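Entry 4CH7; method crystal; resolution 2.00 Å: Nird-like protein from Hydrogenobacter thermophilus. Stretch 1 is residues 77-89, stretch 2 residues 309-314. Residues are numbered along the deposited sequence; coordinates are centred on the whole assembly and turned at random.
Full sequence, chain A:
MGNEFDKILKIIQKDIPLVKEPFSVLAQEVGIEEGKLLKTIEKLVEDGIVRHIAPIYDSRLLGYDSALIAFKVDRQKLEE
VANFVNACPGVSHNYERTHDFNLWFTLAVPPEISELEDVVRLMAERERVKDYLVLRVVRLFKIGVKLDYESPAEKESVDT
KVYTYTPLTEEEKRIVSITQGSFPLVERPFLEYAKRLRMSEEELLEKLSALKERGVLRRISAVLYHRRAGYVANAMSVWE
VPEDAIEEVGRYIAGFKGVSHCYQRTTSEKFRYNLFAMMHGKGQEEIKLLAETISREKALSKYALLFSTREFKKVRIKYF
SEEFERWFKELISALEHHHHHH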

ATOM      1  N   LYS A  77     -14.739 -12.703  20.016  1.00 82.87           N
ATOM      2  CA  LYS A  77     -14.255 -13.378  18.820  1.00 80.88           C
ATOM      3  C   LYS A  77     -13.327 -12.501  17.980  1.00 74.39           C
ATOM      4  O   LYS A  77     -12.886 -12.913  16.910  1.00 72.41           O
ATOM      5  CB  LYS A  77     -15.437 -13.862  17.974  1.00 81.92           C
ATOM      6  CG  LYS A  77     -16.512 -14.594  18.767  1.00 88.51           C
ATOM      7  CD  LYS A  77     -15.910 -15.686  19.642  1.00 97.78           C
ATOM      8  CE  LYS A  77     -16.960 -16.362  20.510  1.00 90.90           C
ATOM      9  NZ  LYS A  77     -17.850 -17.241  19.707  1.00 88.24           N
ATOM     10  N   LEU A  78     -13.026 -11.303  18.478  1.00 68.00           N
ATOM     11  CA  LEU A  78     -12.186 -10.350  17.751  1.00 64.52           C
ATOM     12  C   LEU A  78     -10.809 -10.922  17.412  1.00 66.34           C
ATOM     13  O   LEU A  78     -10.390 -10.896  16.252  1.00 63.84           O
ATOM     14  CB  LEU A  78     -12.041  -9.052  18.551  1.00 67.15           C
ATOM     15  CG  LEU A  78     -11.528  -7.791  17.846  1.00 70.69           C
ATOM     16  CD1 LEU A  78     -10.011  -7.751  17.774  1.00 68.01           C
ATOM     17  CD2 LEU A  78     -12.129  -7.662  16.456  1.00 57.70           C
ATOM     18  N   GLU A  79     -10.109 -11.431  18.423  1.00 68.36           N
ATOM     19  CA  GLU A  79      -8.770 -11.981  18.224  1.00 71.51           C
ATOM     20  C   GLU A  79      -8.759 -13.176  17.275  1.00 72.16           C
ATOM     21  O   GLU A  79      -7.933 -13.239  16.366  1.00 77.76           O
ATOM     22  CB  GLU A  79      -8.122 -12.361  19.558  1.00 79.69           C
ATOM     23  CG  GLU A  79      -7.521 -11.191  20.323  1.00 71.38           C
ATOM     24  CD  GLU A  79      -6.302 -11.595  21.127  1.00 83.94           C
ATOM     25  OE1 GLU A  79      -5.248 -11.864  20.516  1.00 83.02           O
ATOM     26  OE2 GLU A  79      -6.397 -11.638  22.371  1.00 83.06           O
ATOM     27  N   GLU A  80      -9.667 -14.123  17.496  1.00 73.72           N
ATOM     28  CA  GLU A  80      -9.799 -15.292  16.628  1.00 74.98           C
ATOM     29  C   GLU A  80      -9.970 -14.889  15.164  1.00 71.31           C
ATOM     30  O   GLU A  80      -9.281 -15.402  14.280  1.00 63.72           O
ATOM     31  CB  GLU A  80     -10.986 -16.148  17.074  1.00 72.21           C
ATOM     32  CG  GLU A  80     -11.343 -17.267  16.111  1.00 87.42           C
ATOM     33  CD  GLU A  80     -12.497 -18.116  16.607  1.00 92.40           C
ATOM     34  OE1 GLU A  80     -13.059 -17.792  17.675  1.00 92.26           O
ATOM     35  OE2 GLU A  80     -12.839 -19.108  15.931  1.00 88.75           O
ATOM     36  N   VAL A  81     -10.893 -13.961  14.921  1.00 66.77           N
ATOM     37  CA  VAL A  81     -11.152 -13.452  13.577  1.00 64.48           C
ATOM     38  C   VAL A  81      -9.934 -12.720  13.012  1.00 65.17           C
ATOM     39  O   VAL A  81      -9.585 -12.890  11.845  1.00 59.77           O
ATOM     40  CB  VAL A  81     -12.385 -12.523  13.563  1.00 63.11           C
ATOM     41  CG1 VAL A  81     -12.514 -11.811  12.229  1.00 63.32           C
ATOM     42  CG2 VAL A  81     -13.647 -13.314  13.856  1.00 65.75           C
ATOM     43  N   ALA A  82      -9.283 -11.921  13.852  1.00 65.95           N
ATOM     44  CA  ALA A  82      -8.116 -11.145  13.440  1.00 63.60           C
ATOM     45  C   ALA A  82      -6.989 -12.030  12.915  1.00 60.81           C
ATOM     46  O   ALA A  82      -6.372 -11.722  11.892  1.00 59.09           O
ATOM     47  CB  ALA A  82      -7.621 -10.289  14.592  1.00 66.08           C
ATOM     48  N   ASN A  83      -6.719 -13.122  13.625  1.00 60.94           N
ATOM     49  CA  ASN A  83      -5.678 -14.060  13.222  1.00 65.83           C
ATOM     50  C   ASN A  83      -6.038 -14.797  11.932  1.00 67.53           C
ATOM     51  O   ASN A  83      -5.160 -15.163  11.152  1.00 58.12           O
ATOM     52  CB  ASN A  83      -5.389 -15.061  14.344  1.00 75.67           C
ATOM     53  CG  ASN A  83      -5.238 -14.391  15.696  1.00 76.52           C
ATOM     54  OD1 ASN A  83      -4.321 -13.600  15.914  1.00 81.12           O
ATOM     55  ND2 ASN A  83      -6.139 -14.709  16.615  1.00 78.53           N
ATOM     56  N   PHE A  84      -7.332 -15.019  11.716  1.00 58.26           N
ATOM     57  CA  PHE A  84      -7.804 -15.603  10.466  1.00 60.31           C
ATOM     58  C   PHE A  84      -7.496 -14.662   9.305  1.00 58.82           C
ATOM     59  O   PHE A  84      -7.018 -15.090   8.253  1.00 57.63           O
ATOM     60  CB  PHE A  84      -9.308 -15.877  10.528  1.00 56.83           C
ATOM     61  CG  PHE A  84      -9.897 -16.309   9.213  1.00 59.77           C
ATOM     62  CD1 PHE A  84      -9.813 -17.632   8.801  1.00 57.78           C
ATOM     63  CD2 PHE A  84     -10.529 -15.391   8.385  1.00 60.27           C
ATOM     64  CE1 PHE A  84     -10.350 -18.035   7.587  1.00 61.03           C
ATOM     65  CE2 PHE A  84     -11.070 -15.785   7.170  1.00 59.31           C
ATOM     66  CZ  PHE A  84     -10.979 -17.109   6.770  1.00 57.16           C
ATOM     67  N   VAL A  85      -7.778 -13.378   9.510  1.00 59.28           N
ATOM     68  CA  VAL A  85      -7.529 -12.350   8.504  1.00 66.11           C
ATOM     69  C   VAL A  85      -6.046 -12.268   8.139  1.00 62.92           C
ATOM     70  O   VAL A  85      -5.690 -12.235   6.957  1.00 64.44           O
ATOM     71  CB  VAL A  85      -8.015 -10.970   8.988  1.00 57.62           C
ATOM     72  CG1 VAL A  85      -7.613  -9.885   8.006  1.00 59.16           C
ATOM     73  CG2 VAL A  85      -9.520 -10.976   9.183  1.00 57.78           C
ATOM     74  N   ASN A  86      -5.193 -12.243   9.161  1.00 64.81           N
ATOM     75  CA  ASN A  86      -3.747 -12.171   8.974  1.00 63.40           C
ATOM     76  C   ASN A  86      -3.201 -13.312   8.119  1.00 64.97           C
ATOM     77  O   ASN A  86      -2.216 -13.146   7.404  1.00 71.93           O
ATOM     78  CB  ASN A  86      -3.036 -12.155  10.330  1.00 71.99           C
ATOM     79  CG  ASN A  86      -3.445 -10.976  11.193  1.00 68.89           C
ATOM     80  OD1 ASN A  86      -3.732  -9.892  10.689  1.00 61.04           O
ATOM     81  ND2 ASN A  86      -3.469 -11.182  12.505  1.00 72.87           N
ATOM     82  N   ALA A  87      -3.850 -14.471   8.202  1.00 67.19           N
ATOM     83  CA  ALA A  87      -3.453 -15.642   7.424  1.00 77.49           C
ATOM     84  C   ALA A  87      -3.532 -15.395   5.918  1.00 65.40           C
ATOM     85  O   ALA A  87      -2.764 -15.973   5.148  1.00 68.81           O
ATOM     86  CB  ALA A  87      -4.302 -16.844   7.810  1.00 73.66           C
ATOM     87  N   CYS A  88      -4.463 -14.540   5.505  1.00 61.81           N
ATOM     88  CA  CYS A  88      -4.604 -14.206   4.093  1.00 67.85           C
ATOM     89  C   CYS A  88      -3.395 -13.433   3.580  1.00 61.94           C
ATOM     90  O   CYS A  88      -3.064 -12.370   4.106  1.00 65.32           O
ATOM     91  CB  CYS A  88      -5.879 -13.403   3.847  1.00 62.89           C
ATOM     92  SG  CYS A  88      -6.138 -12.967   2.115  1.00 57.62           S
ATOM     93  N   PRO A  89      -2.732 -13.974   2.547  1.00 61.64           N
ATOM     94  CA  PRO A  89      -1.549 -13.369   1.927  1.00 58.84           C
ATOM     95  C   PRO A  89      -1.889 -12.057   1.231  1.00 63.53           C
ATOM     96  O   PRO A  89      -0.986 -11.276   0.933  1.00 65.71           O
ATOM     97  CB  PRO A  89      -1.123 -14.414   0.889  1.00 64.61           C
ATOM     98  CG  PRO A  89      -1.750 -15.706   1.353  1.00 67.27           C
ATOM     99  CD  PRO A  89      -3.055 -15.282   1.952  1.00 64.71           C
ATOM    100  N   THR A 309      -6.539   0.768  17.870  1.00 65.17           N
ATOM    101  CA  THR A 309      -6.242   0.308  19.225  1.00 74.48           C
ATOM    102  C   THR A 309      -5.424  -0.982  19.222  1.00 71.57           C
ATOM    103  O   THR A 309      -4.947  -1.424  20.269  1.00 66.54           O
ATOM    104  CB  THR A 309      -7.526   0.125  20.061  1.00 75.51           C
ATOM    105  OG1 THR A 309      -8.444  -0.725  19.361  1.00 73.90           O
ATOM    106  CG2 THR A 309      -8.186   1.472  20.312  1.00 78.28           C
ATOM    107  N   ARG A 310      -5.269  -1.572  18.039  1.00 67.38           N
ATOM    108  CA  ARG A 310      -4.426  -2.752  17.850  1.00 66.82           C
ATOM    109  C   ARG A 310      -3.913  -2.851  16.416  1.00 71.45           C
ATOM    110  O   ARG A 310      -4.615  -2.486  15.470  1.00 70.25           O
ATOM    111  CB  ARG A 310      -5.178  -4.041  18.204  1.00 67.99           C
ATOM    112  CG  ARG A 310      -5.116  -4.440  19.668  1.00 78.71           C
ATOM    113  CD  ARG A 310      -5.260  -5.945  19.858  1.00 74.47           C
ATOM    114  NE  ARG A 310      -4.085  -6.673  19.384  1.00 74.55           N
ATOM    115  CZ  ARG A 310      -3.825  -7.945  19.672  1.00 82.67           C
ATOM    116  NH1 ARG A 310      -4.659  -8.639  20.434  1.00 79.17           N
ATOM    117  NH2 ARG A 310      -2.733  -8.525  19.194  1.00 84.21           N
ATOM    118  N   GLU A 311      -2.688  -3.343  16.263  1.00 66.72           N
ATOM    119  CA  GLU A 311      -2.143  -3.645  14.943  1.00 68.93           C
ATOM    120  C   GLU A 311      -1.832  -5.135  14.853  1.00 75.42           C
ATOM    121  O   GLU A 311      -0.855  -5.611  15.432  1.00 69.59           O
ATOM    122  CB  GLU A 311      -0.885  -2.823  14.653  1.00 74.88           C
ATOM    123  CG  GLU A 311      -0.278  -3.088  13.276  1.00 77.43           C
ATOM    124  CD  GLU A 311       0.716  -2.021  12.858  1.00 82.70           C
ATOM    125  OE1 GLU A 311       1.625  -1.704  13.652  1.00 76.93           O
ATOM    126  OE2 GLU A 311       0.578  -1.493  11.735  1.00 83.35           O
ATOM    127  N   PHE A 312      -2.674  -5.865  14.130  1.00 61.31           N
ATOM    128  CA  PHE A 312      -2.519  -7.307  14.005  1.00 62.23           C
ATOM    129  C   PHE A 312      -1.521  -7.670  12.922  1.00 61.94           C
ATOM    130  O   PHE A 312      -0.927  -8.751  12.949  1.00 72.07           O
ATOM    131  CB  PHE A 312      -3.865  -7.959  13.695  1.00 63.92           C
ATOM    132  CG  PHE A 312      -4.869  -7.819  14.796  1.00 64.13           C
ATOM    133  CD1 PHE A 312      -4.714  -8.522  15.981  1.00 71.83           C
ATOM    134  CD2 PHE A 312      -5.970  -6.989  14.648  1.00 63.67           C
ATOM    135  CE1 PHE A 312      -5.634  -8.399  17.003  1.00 75.50           C
ATOM    136  CE2 PHE A 312      -6.897  -6.861  15.664  1.00 61.38           C
ATOM    137  CZ  PHE A 312      -6.725  -7.566  16.845  1.00 72.43           C
ATOM    138  N   LYS A 313      -1.336  -6.761  11.971  1.00 61.83           N
ATOM    139  CA  LYS A 313      -0.516  -7.048  10.807  1.00 65.86           C
ATOM    140  C   LYS A 313      -0.186  -5.782  10.031  1.00 61.16           C
ATOM    141  O   LYS A 313      -1.066  -4.968   9.741  1.00 59.07           O
ATOM    142  CB  LYS A 313      -1.247  -8.037   9.897  1.00 62.02           C
ATOM    143  CG  LYS A 313      -0.418  -8.585   8.750  1.00 68.92           C
ATOM    144  CD  LYS A 313      -1.223  -9.612   7.974  1.00 66.17           C
ATOM    145  CE  LYS A 313      -0.389 -10.269   6.894  1.00 70.90           C
ATOM    146  NZ  LYS A 313      -1.176 -11.286   6.150  1.00 63.65           N
ATOM    147  N   LYS A 314       1.091  -5.617   9.708  1.00 70.39           N
ATOM    148  CA  LYS A 314       1.522  -4.565   8.802  1.00 71.64           C
ATOM    149  C   LYS A 314       2.695  -5.074   7.985  1.00 76.37           C
ATOM    150  O   LYS A 314       3.855  -4.816   8.307  1.00 78.32           O
ATOM    151  CB  LYS A 314       1.922  -3.298   9.555  1.00 68.12           C
ATOM    152  CG  LYS A 314       2.220  -2.124   8.633  1.00 77.23           C
ATOM    153  CD  LYS A 314       2.805  -0.948   9.387  1.00 74.47           C
ATOM    154  CE  LYS A 314       2.713   0.322   8.558  1.00 78.10           C
ATOM    155  NZ  LYS A 314       3.253   0.145   7.183  1.00 67.96           N
TER

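Residues 78-86 are helical, and residues 309-314 run alongside in nearly the same direction, as extended chain that turns a corner at Phe 312. The chains come nearest at Asn 86 and Lys 313, whose CA atoms lie 6.3 Å apart. Leu 78, Ala 82 and Asn 86, spaced four residues apart, present one side of the helix to Phe 312. With chi1 at m, the Phe 312 ring lies flat against Ala 82: Ala 82 CB sits 3.4 Å from the centroid of the Phe 312 ring, almost exactly on the ring normal, in a CH-pi contact. Leu 78, chi1 t, brings CD1 to 3.4 Å from Phe 312 CZ. Asn 86, chi1 m with CA-to-CB toward the other stretch, places ND2 3.5 Å from Phe 312 CB, while its OD1, hydrogen-bonded elsewhere in the structure, lies 3.2 Å from Lys 313 CB.

Lys 313 is t at all four chi angles, and this full extension carries its ammonium to the carbonyl of Asn 86. There Lys 313 NZ donates a very short hydrogen bond, 2.5 Å, to Asn 86 O, a carbonyl with no helical amide partner within the stretch; Cys 88 O also lies 3.0 Å from Lys 313 NZ. At the other, exposed end, Glu 79 and Arg 310, both m at chi1, form a salt bridge, OE1 to NH1 3.3 Å, its hydrogen bond weak.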